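PDB 3B9O: alkane monooxygenase from Geobacillus thermodenitrificans, which belongs to the luciferase-like monooxygenase family, is built on a TIM-barrel fold and carries a bound flavin mononucleotide (FMN). Local coordinates for residues T221-Q226 with G410-K415; T121-T126 with S217-P222. One frame throughout, in Å; residues are numbered along the deposited sequence.

Contact 1 (T221-Q226 with G410-K415); sequences TPVIYQ and GTYREK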
ATOM      1  N   THR A 221      15.379  -5.447   5.806  1.00 14.99           N
ATOM      2  CA  THR A 221      14.613  -4.497   4.992  1.00 16.39           C
ATOM      3  C   THR A 221      13.126  -4.942   5.009  1.00 15.73           C
ATOM      4  O   THR A 221      12.831  -6.126   4.771  1.00 13.18           O
ATOM      5  CB  THR A 221      15.168  -4.419   3.547  1.00 16.06           C
ATOM      6  OG1 THR A 221      16.539  -3.991   3.586  1.00 13.54           O
ATOM      7  CG2 THR A 221      14.323  -3.519   2.653  1.00 15.14           C
ATOM      8  N   PRO A 222      12.190  -4.009   5.284  1.00 13.59           N
ATOM      9  CA  PRO A 222      10.739  -4.365   5.182  1.00 12.33           C
ATOM     10  C   PRO A 222      10.421  -4.830   3.744  1.00 14.10           C
ATOM     11  O   PRO A 222      11.138  -4.455   2.797  1.00 11.85           O
ATOM     12  CB  PRO A 222      10.021  -3.035   5.455  1.00 11.55           C
ATOM     13  CG  PRO A 222      11.005  -2.190   6.186  1.00 19.82           C
ATOM     14  CD  PRO A 222      12.382  -2.599   5.642  1.00 15.21           C
ATOM     15  N   VAL A 223       9.380  -5.640   3.574  1.00 12.84           N
ATOM     16  CA  VAL A 223       8.916  -5.953   2.239  1.00  9.76           C
ATOM     17  C   VAL A 223       8.637  -4.639   1.532  1.00 14.11           C
ATOM     18  O   VAL A 223       7.945  -3.746   2.085  1.00 12.41           O
ATOM     19  CB  VAL A 223       7.672  -6.863   2.249  1.00 12.69           C
ATOM     20  CG1 VAL A 223       7.113  -6.953   0.824  1.00 12.52           C
ATOM     21  CG2 VAL A 223       8.084  -8.256   2.728  1.00 16.83           C
ATOM     22  N   ILE A 224       9.198  -4.487   0.331  1.00 12.75           N
ATOM     23  CA  ILE A 224       9.087  -3.209  -0.401  1.00  6.10           C
ATOM     24  C   ILE A 224       7.932  -3.188  -1.397  1.00  9.78           C
ATOM     25  O   ILE A 224       7.923  -3.920  -2.380  1.00 13.39           O
ATOM     26  CB  ILE A 224      10.418  -2.841  -1.176  1.00 13.62           C
ATOM     27  CG1 ILE A 224      11.640  -2.851  -0.230  1.00 14.65           C
ATOM     28  CG2 ILE A 224      10.203  -1.442  -1.945  1.00 18.05           C
ATOM     29  CD1 ILE A 224      11.558  -1.818   0.936  1.00 20.80           C
ATOM     30  N   TYR A 225       6.921  -2.388  -1.111  1.00 12.97           N
ATOM     31  CA  TYR A 225       5.843  -2.128  -2.059  1.00 10.57           C
ATOM     32  C   TYR A 225       6.100  -0.828  -2.771  1.00 13.31           C
ATOM     33  O   TYR A 225       6.834   0.031  -2.256  1.00 13.80           O
ATOM     34  CB  TYR A 225       4.510  -1.940  -1.300  1.00 11.83           C
ATOM     35  CG  TYR A 225       3.754  -3.215  -1.064  1.00 18.04           C
ATOM     36  CD1 TYR A 225       2.621  -3.546  -1.853  1.00 28.06           C
ATOM     37  CD2 TYR A 225       4.196  -4.132  -0.095  1.00 15.48           C
ATOM     38  CE1 TYR A 225       1.904  -4.780  -1.634  1.00 30.10           C
ATOM     39  CE2 TYR A 225       3.510  -5.335   0.136  1.00 13.12           C
ATOM     40  CZ  TYR A 225       2.356  -5.651  -0.621  1.00 28.20           C
ATOM     41  OH  TYR A 225       1.683  -6.849  -0.352  1.00 29.24           O
ATOM     42  N   GLN A 226       5.482  -0.687  -3.939  1.00 13.23           N
ATOM     43  CA  GLN A 226       5.461   0.543  -4.677  1.00 17.86           C
ATOM     44  C   GLN A 226       4.073   0.709  -5.275  1.00 17.44           C
ATOM     45  O   GLN A 226       3.412  -0.265  -5.648  1.00 19.53           O
ATOM     46  CB  GLN A 226       6.569   0.600  -5.755  1.00 14.57           C
ATOM     47  CG  GLN A 226       6.770   1.996  -6.325  1.00 22.80           C
ATOM     48  CD  GLN A 226       5.870   2.284  -7.524  1.00 34.63           C
ATOM     49  OE1 GLN A 226       5.712   3.448  -7.919  1.00 27.82           O
ATOM     50  NE2 GLN A 226       5.261   1.221  -8.113  1.00 24.13           N
ATOM     51  N   GLY A 410       6.460 -17.969   9.241  1.00 21.37           N
ATOM     52  CA  GLY A 410       7.605 -17.169   8.912  1.00 23.14           C
ATOM     53  C   GLY A 410       7.281 -15.686   8.817  1.00 27.51           C
ATOM     54  O   GLY A 410       6.177 -15.219   9.128  1.00 17.34           O
ATOM     55  N   THR A 411       8.286 -14.957   8.385  1.00 12.78           N
ATOM     56  CA  THR A 411       8.142 -13.532   8.102  1.00 14.50           C
ATOM     57  C   THR A 411       7.152 -13.277   6.939  1.00 18.68           C
ATOM     58  O   THR A 411       6.762 -14.196   6.183  1.00 14.60           O
ATOM     59  CB  THR A 411       9.524 -12.949   7.712  1.00 13.33           C
ATOM     60  OG1 THR A 411       9.993 -13.646   6.561  1.00 14.84           O
ATOM     61  CG2 THR A 411      10.545 -13.111   8.832  1.00 13.54           C
ATOM     62  N   TYR A 412       6.741 -12.026   6.787  1.00 14.25           N
ATOM     63  CA  TYR A 412       5.893 -11.667   5.644  1.00 12.36           C
ATOM     64  C   TYR A 412       6.620 -11.963   4.314  1.00 14.39           C
ATOM     65  O   TYR A 412       6.002 -12.481   3.363  1.00 14.12           O
ATOM     66  CB  TYR A 412       5.481 -10.180   5.756  1.00 11.82           C
ATOM     67  CG  TYR A 412       4.546  -9.691   4.668  1.00 10.57           C
ATOM     68  CD1 TYR A 412       3.541 -10.521   4.140  1.00 14.31           C
ATOM     69  CD2 TYR A 412       4.635  -8.377   4.193  1.00 16.68           C
ATOM     70  CE1 TYR A 412       2.684 -10.064   3.108  1.00 12.20           C
ATOM     71  CE2 TYR A 412       3.744  -7.890   3.186  1.00 17.54           C
ATOM     72  CZ  TYR A 412       2.778  -8.740   2.666  1.00 19.35           C
ATOM     73  OH  TYR A 412       1.927  -8.288   1.679  1.00 17.31           O
ATOM     74  N   ARG A 413       7.913 -11.664   4.221  1.00 13.80           N
ATOM     75  CA  ARG A 413       8.612 -11.980   2.959  1.00 18.49           C
ATOM     76  C   ARG A 413       8.526 -13.487   2.624  1.00 15.91           C
ATOM     77  O   ARG A 413       8.376 -13.883   1.452  1.00 15.80           O
ATOM     78  CB  ARG A 413      10.067 -11.468   2.931  1.00 14.10           C
ATOM     79  CG  ARG A 413      10.813 -11.790   1.584  1.00 16.32           C
ATOM     80  CD  ARG A 413      11.613 -10.616   1.022  1.00 30.61           C
ATOM     81  NE  ARG A 413      12.367 -10.122   2.088  1.00 28.63           N
ATOM     82  CZ  ARG A 413      12.536  -8.894   2.592  1.00 22.27           C
ATOM     83  NH1 ARG A 413      12.187  -7.705   2.089  1.00 18.09           N
ATOM     84  NH2 ARG A 413      13.226  -8.932   3.690  1.00 17.06           N
ATOM     85  N   GLU A 414       8.594 -14.319   3.650  1.00 17.40           N
ATOM     86  CA  GLU A 414       8.450 -15.778   3.441  1.00 13.67           C
ATOM     87  C   GLU A 414       7.031 -16.198   3.026  1.00 15.94           C
ATOM     88  O   GLU A 414       6.875 -17.090   2.181  1.00 16.32           O
ATOM     89  CB  GLU A 414       8.907 -16.519   4.677  1.00 14.21           C
ATOM     90  CG  GLU A 414      10.418 -16.482   4.876  1.00 13.08           C
ATOM     91  CD  GLU A 414      10.802 -16.978   6.252  1.00 24.08           C
ATOM     92  OE1 GLU A 414      10.563 -16.267   7.245  1.00 20.98           O
ATOM     93  OE2 GLU A 414      11.331 -18.104   6.329  1.00 23.01           O
ATOM     94  N   LYS A 415       6.014 -15.529   3.575  1.00 16.51           N
ATOM     95  CA  LYS A 415       4.614 -15.735   3.175  1.00 25.28           C
ATOM     96  C   LYS A 415       4.419 -15.386   1.698  1.00 25.10           C
ATOM     97  O   LYS A 415       3.570 -15.988   1.002  1.00 20.31           O
ATOM     98  CB  LYS A 415       3.654 -14.942   4.081  1.00 17.29           C
ATOM     99  CG  LYS A 415       3.595 -15.554   5.473  1.00 25.00           C
ATOM    100  CD  LYS A 415       3.292 -14.512   6.560  1.00 25.00           C
ATOM    101  CE  LYS A 415       2.610 -15.184   7.803  1.00 22.86           C
ATOM    102  NZ  LYS A 415       3.572 -15.982   8.553  1.00 21.06           N
TER
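Tyr225 and Tyr412 join through their hydroxyls: Tyr225 OH donates to Tyr412 OH over a short 2.5 Å. Each hydroxyl lies at the edge of the other ring and near its plane, although the two side chains cross at about a right angle; the rings also approach at the rim, Tyr225 CE2 to Tyr412 CE2 at 4.0 Å. Val223 packs beside the tyrosine pair. Its CG2 branch lies 3.7 Å from Tyr412 CD2 and also touches Arg413 CB.

The third element is a two-nitrogen grip on one backbone oxygen. Arg413 NH2 binds Thr221 O at 3.0 Å in the carbonyl plane, with an N-H...O angle of 149°, while NH1 reaches the same oxygen from above that plane at 3.2 Å. Thr221 O lies close to the guanidinium plane, at the NH1-NH2 end. Arg413 CG is anti to the backbone N (chi1 -179°), and bends at chi2 and chi3 turn the chain toward the loop that feeds the strand.

These residues place the contact in the TIM barrel. Val223 opens strand 223-227, which hydrogen-bonds to strand 130-135, and helix 412-417 packs against this N-terminal end of the strand. Tyr225 lies further in, its side chain about 9 Å from the bound FMN; it meets Phe55 edge-to-face, and its hydroxyl is also bonded to Asn8.

Outside this shell, Glu242 forms a salt bridge with Arg413 NH1 and accepts from Ile224 N, coupling the guanidinium to the strand backbone. The helix start is set by a capping box: Glu414 N donates to Thr411 OG1 at 3.3 Å, and Thr411 N returns a bond to Glu414 OE1 at 2.9 Å.

Contact 2 (T121-T126 with S217-P222); sequences TLDHLT and SPQRTP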
ATOM      1  N   THR A 121      12.443  -0.925  13.982  1.00  8.53           N
ATOM      2  CA  THR A 121      11.710  -1.092  15.247  1.00 16.14           C
ATOM      3  C   THR A 121      10.441  -1.929  15.018  1.00 16.68           C
ATOM      4  O   THR A 121      10.213  -2.901  15.735  1.00 12.08           O
ATOM      5  CB  THR A 121      11.373   0.283  15.919  1.00  9.24           C
ATOM      6  OG1 THR A 121      12.600   0.967  16.226  1.00 12.04           O
ATOM      7  CG2 THR A 121      10.565   0.069  17.224  1.00 10.28           C
ATOM      8  N   LEU A 122       9.660  -1.576  13.999  1.00 12.68           N
ATOM      9  CA  LEU A 122       8.471  -2.367  13.675  1.00  9.11           C
ATOM     10  C   LEU A 122       8.841  -3.759  13.191  1.00 16.39           C
ATOM     11  O   LEU A 122       8.131  -4.697  13.489  1.00 13.04           O
ATOM     12  CB  LEU A 122       7.566  -1.668  12.669  1.00  8.01           C
ATOM     13  CG  LEU A 122       7.017  -0.305  13.111  1.00 13.09           C
ATOM     14  CD1 LEU A 122       6.296   0.438  11.928  1.00  9.93           C
ATOM     15  CD2 LEU A 122       6.075  -0.446  14.361  1.00 16.01           C
ATOM     16  N   ASP A 123       9.935  -3.899  12.437  1.00 10.69           N
ATOM     17  CA  ASP A 123      10.359  -5.227  12.014  1.00 11.15           C
ATOM     18  C   ASP A 123      10.666  -6.151  13.217  1.00 14.88           C
ATOM     19  O   ASP A 123      10.356  -7.344  13.177  1.00 15.04           O
ATOM     20  CB  ASP A 123      11.565  -5.173  11.047  1.00 11.04           C
ATOM     21  CG  ASP A 123      11.742  -6.493  10.278  1.00 13.86           C
ATOM     22  OD1 ASP A 123      10.723  -6.961   9.776  1.00 12.20           O
ATOM     23  OD2 ASP A 123      12.882  -7.020  10.128  1.00 11.79           O
ATOM     24  N   HIS A 124      11.315  -5.599  14.249  1.00 13.10           N
ATOM     25  CA  HIS A 124      11.482  -6.311  15.538  1.00 12.24           C
ATOM     26  C   HIS A 124      10.129  -6.551  16.230  1.00 13.88           C
ATOM     27  O   HIS A 124       9.794  -7.720  16.571  1.00 13.58           O
ATOM     28  CB  HIS A 124      12.380  -5.508  16.508  1.00 10.38           C
ATOM     29  CG  HIS A 124      13.840  -5.567  16.173  1.00 12.87           C
ATOM     30  ND1 HIS A 124      14.545  -6.752  16.152  1.00 10.99           N
ATOM     31  CD2 HIS A 124      14.726  -4.595  15.847  1.00 10.41           C
ATOM     32  CE1 HIS A 124      15.800  -6.510  15.812  1.00 14.27           C
ATOM     33  NE2 HIS A 124      15.933  -5.213  15.593  1.00 12.86           N
ATOM     34  N   LEU A 125       9.375  -5.480  16.470  1.00 13.20           N
ATOM     35  CA  LEU A 125       8.152  -5.587  17.327  1.00 11.59           C
ATOM     36  C   LEU A 125       7.140  -6.584  16.675  1.00 16.72           C
ATOM     37  O   LEU A 125       6.559  -7.439  17.363  1.00 14.26           O
ATOM     38  CB  LEU A 125       7.521  -4.213  17.540  1.00  9.25           C
ATOM     39  CG  LEU A 125       8.377  -3.243  18.373  1.00  6.72           C
ATOM     40  CD1 LEU A 125       7.621  -1.881  18.438  1.00  7.85           C
ATOM     41  CD2 LEU A 125       8.727  -3.888  19.737  1.00  9.55           C
ATOM     42  N   THR A 126       7.009  -6.515  15.344  1.00 11.38           N
ATOM     43  CA  THR A 126       6.096  -7.389  14.575  1.00 10.27           C
ATOM     44  C   THR A 126       6.678  -8.753  14.231  1.00 15.70           C
ATOM     45  O   THR A 126       5.971  -9.593  13.636  1.00 11.71           O
ATOM     46  CB  THR A 126       5.630  -6.755  13.229  1.00 10.45           C
ATOM     47  OG1 THR A 126       6.747  -6.726  12.318  1.00 15.39           O
ATOM     48  CG2 THR A 126       5.095  -5.354  13.462  1.00 12.50           C
ATOM     49  N   SER A 217      17.145  -7.202  12.308  1.00 13.94           N
ATOM     50  CA  SER A 217      15.783  -7.633  12.646  1.00 13.54           C
ATOM     51  C   SER A 217      15.462  -8.786  11.679  1.00 19.53           C
ATOM     52  O   SER A 217      16.298  -9.028  10.750  1.00 15.20           O
ATOM     53  CB  SER A 217      14.852  -6.448  12.500  1.00 16.32           C
ATOM     54  OG  SER A 217      14.836  -6.025  11.126  1.00 14.16           O
ATOM     55  N   PRO A 218      14.316  -9.514  11.868  1.00 14.08           N
ATOM     56  CA  PRO A 218      14.048 -10.730  11.065  1.00  9.03           C
ATOM     57  C   PRO A 218      14.134 -10.571   9.541  1.00 12.57           C
ATOM     58  O   PRO A 218      14.771 -11.371   8.892  1.00 15.17           O
ATOM     59  CB  PRO A 218      12.625 -11.141  11.533  1.00 13.32           C
ATOM     60  CG  PRO A 218      12.634 -10.706  12.959  1.00 14.03           C
ATOM     61  CD  PRO A 218      13.216  -9.313  12.852  1.00 12.25           C
ATOM     62  N   GLN A 219      13.519  -9.531   8.991  1.00 15.90           N
ATOM     63  CA  GLN A 219      13.555  -9.257   7.557  1.00 14.41           C
ATOM     64  C   GLN A 219      14.693  -8.346   7.118  1.00 12.21           C
ATOM     65  O   GLN A 219      14.979  -8.267   5.909  1.00 15.01           O
ATOM     66  CB  GLN A 219      12.252  -8.594   7.147  1.00 13.74           C
ATOM     67  CG  GLN A 219      11.051  -9.502   7.270  1.00 17.29           C
ATOM     68  CD  GLN A 219       9.778  -8.887   6.714  1.00 15.66           C
ATOM     69  OE1 GLN A 219       9.314  -7.850   7.182  1.00 18.86           O
ATOM     70  NE2 GLN A 219       9.185  -9.553   5.776  1.00  6.77           N
ATOM     71  N   ARG A 220      15.251  -7.612   8.088  1.00 14.71           N
ATOM     72  CA  ARG A 220      16.158  -6.472   7.907  1.00 22.37           C
ATOM     73  C   ARG A 220      15.507  -5.327   7.135  1.00 11.18           C
ATOM     74  O   ARG A 220      15.167  -4.323   7.746  1.00 18.98           O
ATOM     75  CB  ARG A 220      17.540  -6.864   7.317  1.00 14.81           C
ATOM     76  CG  ARG A 220      18.496  -7.675   8.268  1.00 10.76           C
ATOM     77  CD  ARG A 220      19.782  -7.854   7.428  1.00 20.97           C
ATOM     78  NE  ARG A 220      20.944  -8.394   8.119  1.00 15.52           N
ATOM     79  CZ  ARG A 220      21.885  -7.650   8.695  1.00 13.19           C
ATOM     80  NH1 ARG A 220      21.781  -6.330   8.707  1.00 12.27           N
ATOM     81  NH2 ARG A 220      22.941  -8.238   9.262  1.00 17.68           N
ATOM     82  N   THR A 221      15.379  -5.447   5.806  1.00 14.99           N
ATOM     83  CA  THR A 221      14.613  -4.497   4.992  1.00 16.39           C
ATOM     84  C   THR A 221      13.126  -4.942   5.009  1.00 15.73           C
ATOM     85  O   THR A 221      12.831  -6.126   4.771  1.00 13.18           O
ATOM     86  CB  THR A 221      15.168  -4.419   3.547  1.00 16.06           C
ATOM     87  OG1 THR A 221      16.539  -3.991   3.586  1.00 13.54           O
ATOM     88  CG2 THR A 221      14.323  -3.519   2.653  1.00 15.14           C
ATOM     89  N   PRO A 222      12.190  -4.009   5.284  1.00 13.59           N
ATOM     90  CA  PRO A 222      10.739  -4.365   5.182  1.00 12.33           C
ATOM     91  C   PRO A 222      10.421  -4.830   3.744  1.00 14.10           C
ATOM     92  O   PRO A 222      11.138  -4.455   2.797  1.00 11.85           O
ATOM     93  CB  PRO A 222      10.021  -3.035   5.455  1.00 11.55           C
ATOM     94  CG  PRO A 222      11.005  -2.190   6.186  1.00 19.82           C
ATOM     95  CD  PRO A 222      12.382  -2.599   5.642  1.00 15.21           C
TER
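Asp123 OD2 takes up the hydrogen bonds from the 217-222 loop, two from backbone amides and one from the Ser217 hydroxyl. Asp123 OD2 accepts from Gln219 N through its syn lone pair, on the side of the other oxygen, at 2.8 Å with an N-H...O angle of 142°. Arg220 N adds a weak bond to the same OD2, at 3.2 Å. Ser217 OG also donates to Asp123 OD2; the modelled 2.4 Å is very short, and the exact length is doubtful. Asp123 CG is anti to the backbone N (chi1 -163°), which carries CG from helix 112-125 toward the loop.

The acceptor thus meets a type I beta turn, Ser217 to Arg220, with Pro218 and Gln219 at its corners. Their backbone angles fit that class, and Arg220 N makes a weak 3.2 Å bond to Ser217 O across it.

The aromatic component is a CH-pi contact. Ser217 CB lies over one face of the His124 ring, 3.5 Å from its centroid and only 13° off the normal, while His124 NE2 is bonded to Glu215 O just upstream of the loop.

Van der Waals packing completes the interface. Pro218 CD rests 3.5 Å from Asp123 O, and Gln219 CB lies 3.5 Å from Asp123 OD1. Arg220 NH2 forms a salt bridge with Asp178 outside the two segments.

The bond from Gln219 N to a buried carboxylate oxygen, supplemented by the weak one from Arg220 N and by a Ser217 hydroxyl at a doubtful length, would favour the ionised form of Asp123 and ties the turn to the helix.

Going from the N terminus, helix 112-125 comes first, and contact 2 returns the chain to its C-terminal end after 90 intervening residues. The chain then passes straight from the 217-222 loop into strand 223-227, sharing Thr221 and Pro222 with contact 1, which closes a longer excursion of 183 residues at the start of helix 412-417. The closures follow one another, overlapping by those two residues, and neither nests within the other. Their centres are about 10 Å apart, and they touch directly: Thr411 CB packs 3.8 Å from Gln219 CG. Together they join a barrel helix, the loop entering a barrel strand, and the C-terminal helix.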